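Local coordinates for oligopeptide ABC transporter, periplasmic oligopeptide-binding protein, putative (Thermotoga maritima MSB8, PDB 5IPW) that probably binds oligopeptides in the periplasm and passes them to an ABC transporter for uptake, at residues Ser342-Ala346 / Phe356-Arg362; Phe441-Thr446 / Phe487-Trp492; Asp516-Trp522 / His582-Met588. All blocks are in the same frame, centred on the assembly; numbering follows the deposited sequence.

Contact 1 (Ser342-Ala346 / Phe356-Arg362); sequences SLNYA and FNDVRFR
Leu343 lies over one face of the Phe356 ring, its CB 4.1 Å from the ring centroid and near the normal, which meets the geometry of a CH-pi contact. Its CD1 methyl also touches Phe356 and comes in at the edge of a second ring, 3.9 Å from Phe361 CD2; the Leu343 and Phe361 side chains cross at about a right angle. At the rim of the Phe356 ring, near its plane, stands Asn344 O, 3.4 Å from CD2.

Tyr345 is turned differently. With CG anti to its carbonyl carbon (chi1 -48°), its ring folds back toward Leu343, at the end of the strand, where OH accepts from Leu343 N and also bonds to Trp587 O. The ring edge faces Phe356 O, and Arg362 CD comes within 3.5 Å of Tyr345 OH, the guanidinium standing 79° from the ring. Arg362 NH1 in turn donates to Phe356 O on a lone pair, 3.1 Å away. Across the segments a single hydrogen bond is found: Asn357 ND2 to Tyr345 O, 3.2 Å at 164°, with the acceptor in the amide plane; ND2 also bonds to Arg353 O. Asn344 OD1 accepts from Ala346 N, closing an Asx turn, while its ND2 bonds to Phe487 O. The turn marks a strand-to-helix connection leaving an inner strand of a mixed sheet.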
loop_
_atom_site.group_PDB
_atom_site.type_symbol
_atom_site.label_atom_id
_atom_site.label_comp_id
_atom_site.label_asym_id
_atom_site.label_seq_id
_atom_site.Cartn_x
_atom_site.Cartn_y
_atom_site.Cartn_z
ATOM N N SER A 342 13.665 17.662 6.437
ATOM C CA SER A 342 12.891 18.721 7.058
ATOM C C SER A 342 13.800 19.430 8.056
ATOM O O SER A 342 14.648 18.806 8.696
ATOM C CB SER A 342 11.616 18.182 7.719
ATOM O OG SER A 342 11.844 16.972 8.407
ATOM N N LEU A 343 13.656 20.745 8.138
ATOM C CA LEU A 343 14.406 21.534 9.101
ATOM C C LEU A 343 13.627 21.564 10.406
ATOM O O LEU A 343 12.421 21.330 10.421
ATOM C CB LEU A 343 14.620 22.955 8.572
ATOM C CG LEU A 343 15.236 23.073 7.174
ATOM C CD1 LEU A 343 15.083 24.496 6.668
ATOM C CD2 LEU A 343 16.696 22.641 7.170
ATOM N N ASN A 344 14.317 21.849 11.502
ATOM C CA ASN A 344 13.672 21.886 12.802
ATOM C C ASN A 344 12.944 23.219 12.982
ATOM O O ASN A 344 13.544 24.219 13.359
ATOM C CB ASN A 344 14.709 21.648 13.907
ATOM C CG ASN A 344 14.076 21.438 15.268
ATOM O OD1 ASN A 344 12.892 21.710 15.468
ATOM N ND2 ASN A 344 14.870 20.958 16.217
ATOM N N TYR A 345 11.642 23.227 12.718
ATOM C CA TYR A 345 10.851 24.466 12.749
ATOM C C TYR A 345 10.389 24.835 14.157
ATOM O O TYR A 345 9.700 25.843 14.352
ATOM C CB TYR A 345 9.658 24.348 11.803
ATOM C CG TYR A 345 10.067 23.818 10.452
ATOM C CD1 TYR A 345 10.904 24.549 9.628
ATOM C CD2 TYR A 345 9.652 22.567 10.019
ATOM C CE1 TYR A 345 11.301 24.062 8.399
ATOM C CE2 TYR A 345 10.044 22.066 8.790
ATOM C CZ TYR A 345 10.866 22.818 7.985
ATOM O OH TYR A 345 11.260 22.326 6.770
ATOM N N ALA A 346 10.751 24.000 15.129
ATOM C CA ALA A 346 10.641 24.347 16.540
ATOM C C ALA A 346 12.032 24.432 17.185
ATOM O O ALA A 346 12.169 24.244 18.383
ATOM C CB ALA A 346 9.773 23.328 17.263
ATOM N N PHE A 356 14.747 29.266 9.548
ATOM C CA PHE A 356 14.136 27.988 9.129
ATOM C C PHE A 356 12.644 28.095 8.765
ATOM O O PHE A 356 12.188 27.448 7.825
ATOM C CB PHE A 356 14.326 26.922 10.228
ATOM C CG PHE A 356 15.722 26.328 10.303
ATOM C CD1 PHE A 356 16.767 26.789 9.509
ATOM C CD2 PHE A 356 15.988 25.318 11.209
ATOM C CE1 PHE A 356 18.033 26.233 9.606
ATOM C CE2 PHE A 356 17.251 24.762 11.312
ATOM C CZ PHE A 356 18.273 25.220 10.508
ATOM N N ASN A 357 11.887 28.902 9.496
ATOM C CA ASN A 357 10.461 29.077 9.209
ATOM C C ASN A 357 10.161 30.061 8.081
ATOM O O ASN A 357 9.003 30.246 7.707
ATOM C CB ASN A 357 9.714 29.511 10.462
ATOM C CG ASN A 357 9.518 28.372 11.434
ATOM O OD1 ASN A 357 8.484 27.706 11.419
ATOM N ND2 ASN A 357 10.515 28.130 12.277
ATOM N N ASP A 358 11.200 30.700 7.557
ATOM C CA ASP A 358 11.058 31.570 6.405
ATOM C C ASP A 358 10.964 30.693 5.167
ATOM O O ASP A 358 11.947 30.073 4.765
ATOM C CB ASP A 358 12.248 32.528 6.304
ATOM C CG ASP A 358 12.038 33.639 5.278
ATOM O OD1 ASP A 358 11.027 33.618 4.536
ATOM O OD2 ASP A 358 12.901 34.540 5.218
ATOM N N VAL A 359 9.772 30.653 4.576
ATOM C CA VAL A 359 9.505 29.869 3.366
ATOM C C VAL A 359 10.612 30.036 2.327
ATOM O O VAL A 359 11.068 29.067 1.711
ATOM C CB VAL A 359 8.178 30.296 2.699
ATOM C CG1 VAL A 359 7.885 29.413 1.492
ATOM C CG2 VAL A 359 7.016 30.241 3.689
ATOM N N ARG A 360 11.025 31.284 2.138
ATOM C CA ARG A 360 12.041 31.638 1.156
ATOM C C ARG A 360 13.359 30.907 1.376
ATOM O O ARG A 360 14.057 30.592 0.415
ATOM C CB ARG A 360 12.256 33.152 1.171
ATOM C CG ARG A 360 11.074 33.927 0.591
ATOM C CD ARG A 360 10.687 35.124 1.443
ATOM N NE ARG A 360 11.827 36.001 1.697
ATOM C CZ ARG A 360 11.811 37.047 2.519
ATOM N NH1 ARG A 360 10.707 37.375 3.188
ATOM N NH2 ARG A 360 12.911 37.770 2.670
ATOM N N PHE A 361 13.696 30.643 2.638
ATOM C CA PHE A 361 14.897 29.879 2.954
ATOM C C PHE A 361 14.773 28.458 2.408
ATOM O O PHE A 361 15.737 27.907 1.861
ATOM C CB PHE A 361 15.182 29.852 4.466
ATOM C CG PHE A 361 16.473 29.150 4.817
ATOM C CD1 PHE A 361 17.698 29.672 4.409
ATOM C CD2 PHE A 361 16.469 27.948 5.515
ATOM C CE1 PHE A 361 18.892 29.021 4.701
ATOM C CE2 PHE A 361 17.662 27.295 5.812
ATOM C CZ PHE A 361 18.875 27.831 5.402
ATOM N N ARG A 362 13.585 27.876 2.546
ATOM C CA ARG A 362 13.340 26.508 2.073
ATOM C C ARG A 362 13.302 26.474 0.542
ATOM O O ARG A 362 14.013 25.675 -0.079
ATOM C CB ARG A 362 12.055 25.944 2.687
ATOM C CG ARG A 362 12.066 25.992 4.212
ATOM C CD ARG A 362 10.952 25.178 4.836
ATOM N NE ARG A 362 9.618 25.730 4.590
ATOM C CZ ARG A 362 8.906 26.453 5.457
ATOM N NH1 ARG A 362 9.378 26.777 6.662
ATOM N NH2 ARG A 362 7.695 26.874 5.107
#

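Contact 2 (Phe441-Thr446 / Phe487-Trp492); sequences FTITVT and FDAMVW
Two backbone hydrogen bonds hold Ile443 beside Ala489 and Thr444 beside Met490, where 440-445 and 489-494 run as parallel neighbours in a five-stranded mixed sheet: Thr444 N to Ala489 O at 2.8 Å, and Val491 N to Thr444 O at 3.1 Å. Met490 CA adds a CA-H...O contact to Thr444 O.

Beyond these bridges a side chain and water take over. Asp488 CG, anti to its carbonyl carbon (chi1 -53°), brings OD2 to Thr442 N at 2.9 Å and 170°, on the anti side of the carboxylate, while OD1 bonds to His347. One water joins Thr442 O and Thr444 OG1, which also bonds to Glu471 OE1; another joins Thr446 N to Val491 O.

Among the apolar contacts, the Val491 and Ile443 side chains cross at about a right angle, CG1 meeting CG2, and Val491 CG2 meets Val445 CG1. Phe441 CE2 lies 4.3 Å from Ala489 CB. On the other face Thr444 and Met490 lie side by side, pointing the same way, with SD 3.9 Å from Thr444 CB. Thr446 CG2 meets the edge of the Trp492 ring.

Directional bonds run between the backbones and mostly apolar groups pack on the faces, consistent with a register set by the backbone bonds.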
loop_
_atom_site.group_PDB
_atom_site.type_symbol
_atom_site.label_atom_id
_atom_site.label_comp_id
_atom_site.label_asym_id
_atom_site.label_seq_id
_atom_site.Cartn_x
_atom_site.Cartn_y
_atom_site.Cartn_z
ATOM N N PHE A 441 24.539 24.629 9.929
ATOM C CA PHE A 441 23.795 23.657 10.717
ATOM C C PHE A 441 24.182 22.254 10.307
ATOM O O PHE A 441 24.840 22.056 9.289
ATOM C CB PHE A 441 22.285 23.867 10.600
ATOM C CG PHE A 441 21.761 23.786 9.198
ATOM C CD1 PHE A 441 21.806 24.894 8.361
ATOM C CD2 PHE A 441 21.199 22.611 8.718
ATOM C CE1 PHE A 441 21.310 24.827 7.070
ATOM C CE2 PHE A 441 20.702 22.537 7.426
ATOM C CZ PHE A 441 20.759 23.647 6.601
ATOM N N THR A 442 23.783 21.288 11.123
ATOM C CA THR A 442 24.128 19.891 10.908
ATOM C C THR A 442 22.924 19.113 10.379
ATOM O O THR A 442 21.825 19.205 10.923
ATOM C CB THR A 442 24.637 19.248 12.212
ATOM O OG1 THR A 442 25.958 19.725 12.491
ATOM C CG2 THR A 442 24.677 17.726 12.103
ATOM N N ILE A 443 23.151 18.355 9.309
ATOM C CA ILE A 443 22.148 17.447 8.778
ATOM C C ILE A 443 22.327 16.109 9.466
ATOM O O ILE A 443 23.401 15.507 9.409
ATOM C CB ILE A 443 22.290 17.252 7.255
ATOM C CG1 ILE A 443 22.078 18.583 6.529
ATOM C CG2 ILE A 443 21.286 16.218 6.753
ATOM C CD1 ILE A 443 22.466 18.552 5.067
ATOM N N THR A 444 21.263 15.656 10.117
ATOM C CA THR A 444 21.267 14.388 10.818
ATOM C C THR A 444 20.636 13.321 9.946
ATOM O O THR A 444 19.501 13.480 9.486
ATOM C CB THR A 444 20.454 14.481 12.115
ATOM O OG1 THR A 444 20.915 15.595 12.883
ATOM C CG2 THR A 444 20.586 13.191 12.933
ATOM N N VAL A 445 21.371 12.232 9.732
ATOM C CA VAL A 445 20.862 11.092 8.981
ATOM C C VAL A 445 21.138 9.803 9.735
ATOM O O VAL A 445 21.864 9.794 10.727
ATOM C CB VAL A 445 21.508 10.989 7.578
ATOM C CG1 VAL A 445 21.448 12.325 6.860
ATOM C CG2 VAL A 445 22.956 10.520 7.662
ATOM N N THR A 446 20.548 8.716 9.252
ATOM C CA THR A 446 20.925 7.374 9.685
ATOM C C THR A 446 20.977 6.469 8.454
ATOM O O THR A 446 20.007 6.369 7.702
ATOM C CB THR A 446 19.983 6.826 10.777
ATOM O OG1 THR A 446 20.379 5.497 11.133
ATOM C CG2 THR A 446 18.532 6.833 10.323
ATOM N N PHE A 487 18.052 18.536 17.208
ATOM C CA PHE A 487 18.556 18.474 15.848
ATOM C C PHE A 487 18.280 19.787 15.123
ATOM O O PHE A 487 17.394 20.549 15.506
ATOM C CB PHE A 487 17.917 17.299 15.086
ATOM C CG PHE A 487 16.431 17.421 14.921
ATOM C CD1 PHE A 487 15.568 16.981 15.914
ATOM C CD2 PHE A 487 15.892 17.987 13.778
ATOM C CE1 PHE A 487 14.197 17.105 15.767
ATOM C CE2 PHE A 487 14.519 18.110 13.624
ATOM C CZ PHE A 487 13.672 17.672 14.619
ATOM N N ASP A 488 19.055 20.030 14.075
ATOM C CA ASP A 488 18.820 21.126 13.149
ATOM C C ASP A 488 17.958 20.639 11.990
ATOM O O ASP A 488 16.971 21.282 11.616
ATOM C CB ASP A 488 20.151 21.656 12.602
ATOM C CG ASP A 488 21.132 22.015 13.696
ATOM O OD1 ASP A 488 20.693 22.582 14.706
ATOM O OD2 ASP A 488 22.338 21.733 13.552
ATOM N N ALA A 489 18.349 19.503 11.416
ATOM C CA ALA A 489 17.630 18.922 10.290
ATOM C C ALA A 489 17.728 17.392 10.266
ATOM O O ALA A 489 18.787 16.817 10.548
ATOM C CB ALA A 489 18.151 19.506 8.994
ATOM N N MET A 490 16.606 16.759 9.918
ATOM C CA MET A 490 16.469 15.302 9.846
ATOM C C MET A 490 16.118 14.869 8.426
ATOM O O MET A 490 15.170 15.403 7.825
ATOM C CB MET A 490 15.325 14.842 10.756
ATOM C CG MET A 490 15.578 14.974 12.246
ATOM S SD MET A 490 16.680 13.687 12.843
ATOM C CE MET A 490 16.482 13.853 14.605
ATOM N N VAL A 491 16.851 13.892 7.892
ATOM C CA VAL A 491 16.471 13.297 6.609
ATOM C C VAL A 491 15.814 11.929 6.813
ATOM O O VAL A 491 16.184 11.152 7.706
ATOM C CB VAL A 491 17.640 13.204 5.576
ATOM C CG1 VAL A 491 18.621 14.361 5.736
ATOM C CG2 VAL A 491 18.362 11.866 5.645
ATOM N N TRP A 492 14.832 11.655 5.963
ATOM C CA TRP A 492 14.142 10.373 5.936
ATOM C C TRP A 492 13.579 10.197 4.536
ATOM O O TRP A 492 13.415 11.182 3.806
ATOM C CB TRP A 492 12.999 10.374 6.951
ATOM C CG TRP A 492 12.445 9.019 7.294
ATOM C CD1 TRP A 492 11.230 8.504 6.926
ATOM C CD2 TRP A 492 13.070 8.024 8.105
ATOM N NE1 TRP A 492 11.070 7.247 7.454
ATOM C CE2 TRP A 492 12.185 6.929 8.183
ATOM C CE3 TRP A 492 14.293 7.951 8.775
ATOM C CZ2 TRP A 492 12.491 5.778 8.895
ATOM C CZ3 TRP A 492 14.592 6.807 9.481
ATOM C CH2 TRP A 492 13.699 5.735 9.534
HETATM O O HOH W 1 20.757 18.404 13.389
HETATM O O HOH W 2 18.554 9.411 7.630
#

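Contact 3 (Asp516-Trp522 / His582-Met588)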
loop_
_atom_site.group_PDB
_atom_site.type_symbol
_atom_site.label_atom_id
_atom_site.label_comp_id
_atom_site.label_asym_id
_atom_site.label_seq_id
_atom_site.Cartn_x
_atom_site.Cartn_y
_atom_site.Cartn_z
ATOM N N ASP A 516 5.538 12.723 12.125
ATOM C CA ASP A 516 6.667 12.765 11.214
ATOM C C ASP A 516 7.640 13.822 11.691
ATOM O O ASP A 516 7.271 14.738 12.415
ATOM C CB ASP A 516 6.234 13.103 9.792
ATOM C CG ASP A 516 7.369 12.954 8.800
ATOM O OD1 ASP A 516 7.686 11.797 8.441
ATOM O OD2 ASP A 516 7.968 13.980 8.406
ATOM N N PHE A 517 8.880 13.699 11.254
ATOM C CA PHE A 517 9.925 14.609 11.671
ATOM C C PHE A 517 9.608 16.076 11.423
ATOM O O PHE A 517 9.974 16.919 12.247
ATOM C CB PHE A 517 11.239 14.253 10.985
ATOM C CG PHE A 517 11.715 12.874 11.296
ATOM C CD1 PHE A 517 11.936 12.490 12.605
ATOM C CD2 PHE A 517 11.932 11.955 10.287
ATOM C CE1 PHE A 517 12.370 11.217 12.903
ATOM C CE2 PHE A 517 12.368 10.676 10.580
ATOM C CZ PHE A 517 12.592 10.309 11.888
ATOM N N TRP A 518 8.931 16.389 10.315
ATOM C CA TRP A 518 8.781 17.794 9.907
ATOM C C TRP A 518 7.925 18.621 10.867
ATOM O O TRP A 518 8.141 19.816 10.990
ATOM C CB TRP A 518 8.318 17.951 8.437
ATOM C CG TRP A 518 6.851 17.704 8.126
ATOM C CD1 TRP A 518 6.303 16.553 7.644
ATOM C CD2 TRP A 518 5.776 18.650 8.211
ATOM N NE1 TRP A 518 4.952 16.708 7.456
ATOM C CE2 TRP A 518 4.601 17.987 7.792
ATOM C CE3 TRP A 518 5.687 19.986 8.616
ATOM C CZ2 TRP A 518 3.346 18.609 7.783
ATOM C CZ3 TRP A 518 4.430 20.608 8.605
ATOM C CH2 TRP A 518 3.282 19.914 8.194
ATOM N N TYR A 519 6.989 17.991 11.573
ATOM C CA TYR A 519 6.194 18.718 12.559
ATOM C C TYR A 519 6.339 18.193 13.974
ATOM O O TYR A 519 5.526 18.519 14.833
ATOM C CB TYR A 519 4.716 18.735 12.165
ATOM C CG TYR A 519 4.043 17.387 12.094
ATOM C CD1 TYR A 519 3.452 16.818 13.215
ATOM C CD2 TYR A 519 3.964 16.701 10.895
ATOM C CE1 TYR A 519 2.821 15.592 13.143
ATOM C CE2 TYR A 519 3.334 15.479 10.812
ATOM C CZ TYR A 519 2.767 14.927 11.938
ATOM O OH TYR A 519 2.139 13.707 11.862
ATOM N N ILE A 520 7.384 17.416 14.233
ATOM C CA ILE A 520 7.478 16.690 15.498
ATOM C C ILE A 520 7.571 17.638 16.700
ATOM O O ILE A 520 6.913 17.415 17.713
ATOM C CB ILE A 520 8.623 15.644 15.483
ATOM C CG1 ILE A 520 8.488 14.697 16.671
ATOM C CG2 ILE A 520 9.996 16.292 15.476
ATOM C CD1 ILE A 520 9.370 13.474 16.555
ATOM N N GLY A 521 8.349 18.709 16.566
ATOM C CA GLY A 521 8.418 19.752 17.586
ATOM C C GLY A 521 7.088 20.434 17.893
ATOM O O GLY A 521 6.880 20.901 19.008
ATOM N N TRP A 522 6.182 20.491 16.917
ATOM C CA TRP A 522 4.851 21.077 17.127
ATOM C C TRP A 522 3.811 20.110 17.712
ATOM O O TRP A 522 2.656 20.498 17.918
ATOM C CB TRP A 522 4.321 21.672 15.813
ATOM C CG TRP A 522 5.134 22.822 15.296
ATOM C CD1 TRP A 522 5.730 23.798 16.039
ATOM C CD2 TRP A 522 5.415 23.137 13.924
ATOM N NE1 TRP A 522 6.382 24.686 15.220
ATOM C CE2 TRP A 522 6.198 24.309 13.916
ATOM C CE3 TRP A 522 5.076 22.547 12.701
ATOM C CZ2 TRP A 522 6.654 24.899 12.734
ATOM C CZ3 TRP A 522 5.539 23.134 11.520
ATOM C CH2 TRP A 522 6.320 24.294 11.550
ATOM N N HIS A 582 1.005 22.055 1.303
ATOM C CA HIS A 582 2.368 21.520 1.218
ATOM C C HIS A 582 3.172 22.079 0.043
ATOM O O HIS A 582 4.394 21.925 -0.013
ATOM C CB HIS A 582 2.343 19.988 1.105
ATOM C CG HIS A 582 2.235 19.278 2.419
ATOM N ND1 HIS A 582 3.335 18.784 3.087
ATOM C CD2 HIS A 582 1.159 18.967 3.182
ATOM C CE1 HIS A 582 2.941 18.203 4.206
ATOM N NE2 HIS A 582 1.627 18.299 4.288
ATOM N N ARG A 583 2.481 22.687 -0.913
ATOM C CA ARG A 583 3.111 23.259 -2.097
ATOM C C ARG A 583 3.632 24.649 -1.783
ATOM O O ARG A 583 4.766 24.986 -2.103
ATOM C CB ARG A 583 2.077 23.346 -3.214
ATOM C CG ARG A 583 2.631 23.354 -4.618
ATOM C CD ARG A 583 1.528 22.981 -5.597
ATOM N NE ARG A 583 0.346 23.841 -5.466
ATOM C CZ ARG A 583 -0.901 23.503 -5.800
ATOM N NH1 ARG A 583 -1.183 22.300 -6.291
ATOM N NH2 ARG A 583 -1.883 24.380 -5.629
ATOM N N GLU A 584 2.775 25.445 -1.156
ATOM C CA GLU A 584 3.092 26.819 -0.793
ATOM C C GLU A 584 4.139 26.899 0.329
ATOM O O GLU A 584 4.991 27.789 0.320
ATOM C CB GLU A 584 1.803 27.562 -0.422
ATOM C CG GLU A 584 0.969 27.907 -1.653
ATOM C CD GLU A 584 -0.497 28.163 -1.358
ATOM O OE1 GLU A 584 -1.213 28.566 -2.298
ATOM O OE2 GLU A 584 -0.944 27.964 -0.207
ATOM N N ASN A 585 4.068 25.968 1.280
ATOM C CA ASN A 585 5.112 25.780 2.290
ATOM C C ASN A 585 5.891 24.532 1.927
ATOM O O ASN A 585 5.301 23.536 1.551
ATOM C CB ASN A 585 4.499 25.588 3.668
ATOM C CG ASN A 585 3.477 26.658 4.013
ATOM O OD1 ASN A 585 3.777 27.593 4.747
ATOM N ND2 ASN A 585 2.260 26.520 3.492
ATOM N N LEU A 586 7.209 24.566 2.030
ATOM C CA LEU A 586 8.008 23.407 1.624
ATOM C C LEU A 586 8.705 22.751 2.809
ATOM O O LEU A 586 9.934 22.639 2.842
ATOM C CB LEU A 586 9.006 23.807 0.530
ATOM C CG LEU A 586 8.700 23.305 -0.883
ATOM C CD1 LEU A 586 7.259 23.548 -1.289
ATOM C CD2 LEU A 586 9.643 23.973 -1.870
ATOM N N TRP A 587 7.900 22.288 3.764
ATOM C CA TRP A 587 8.419 21.693 4.998
ATOM C C TRP A 587 9.272 20.459 4.760
ATOM O O TRP A 587 10.197 20.192 5.518
ATOM C CB TRP A 587 7.282 21.319 5.918
ATOM C CG TRP A 587 6.515 22.477 6.395
ATOM C CD1 TRP A 587 6.970 23.507 7.163
ATOM C CD2 TRP A 587 5.134 22.725 6.161
ATOM N NE1 TRP A 587 5.950 24.386 7.421
ATOM C CE2 TRP A 587 4.808 23.927 6.819
ATOM C CE3 TRP A 587 4.134 22.042 5.459
ATOM C CZ2 TRP A 587 3.524 24.466 6.793
ATOM C CZ3 TRP A 587 2.860 22.574 5.434
ATOM C CH2 TRP A 587 2.564 23.777 6.095
ATOM N N MET A 588 8.946 19.695 3.721
ATOM C CA MET A 588 9.803 18.591 3.293
ATOM C C MET A 588 10.472 18.956 1.985
ATOM O O MET A 588 9.811 19.360 1.032
ATOM C CB MET A 588 8.996 17.302 3.128
ATOM C CG MET A 588 8.710 16.577 4.434
ATOM S SD MET A 588 7.621 15.151 4.244
ATOM C CE MET A 588 6.060 15.984 3.972
#
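An aromatic cluster of Trp518, Trp522, His582 and Trp587 joins the loop before helix 523-534 to the end of helix 568-584 and the turn that follows it. At its centre Trp518 and Trp587 form an offset stack: the six-membered rings have centroids 4.5 Å apart and planes at 14°, and Trp518 CZ3 sits over one face of Trp587, 3.3 Å from CD2. Asn585 CB packs against the opposite face, so the Trp587 indole is held between a ring and an aliphatic carbon.

The other two rings are turned steeply to the stacked pair. Trp522 points its edge at the face of Trp587 in an offset edge-to-face arrangement, planes at 82°, with CH2 4.1 Å from Trp587 NE1. His582 meets the benzo end of Trp518 obliquely, its CE1 3.6 Å from Trp518 CZ2 and its plane steeply inclined; its NE2 is bonded to Ile507 O.

An Asx turn begins the loop: Asp516 OD2 accepts from Trp518 N at 3.2 Å, the donor approaching from above the carboxylate plane, and OD1 of the same carboxylate forms a salt bridge with Arg340. Trp518 CG lies between its backbone N and carbonyl carbon (chi1 77°), which swings the indole toward the helix end, and its NE1 donates to Val506 O.

Met588 adds a Met-aromatic contact to Trp518. Its chain, bent at the last torsion, brings CE to 3.7 Å from Trp518 CD1, while SD is oblique to the five-membered ring, 4.7 Å from its centroid. The Tyr345 ring also meets Trp587, edge-to-face.

In the fold
Running from the N terminus, contact 1 closes first, over nine residues, most of them in helix 350-357, that follow strand 340-343. Contact 2 then closes a longer loop containing helix 448-462, strand 467-472 and helix 475-484. Contact 3 comes last, closing 59 residues that are mostly helix. The three lie in series, none nested and none crossing. Contacts 1 and 2 meet in one mixed sheet, where strand 340-343 is antiparallel to its neighbour 489-494. Contact 3 packs against Ser342 of strand 340-343 and Tyr345 just beyond it, and Phe517 touches Trp492 and Met490, tying later loops to the sheet.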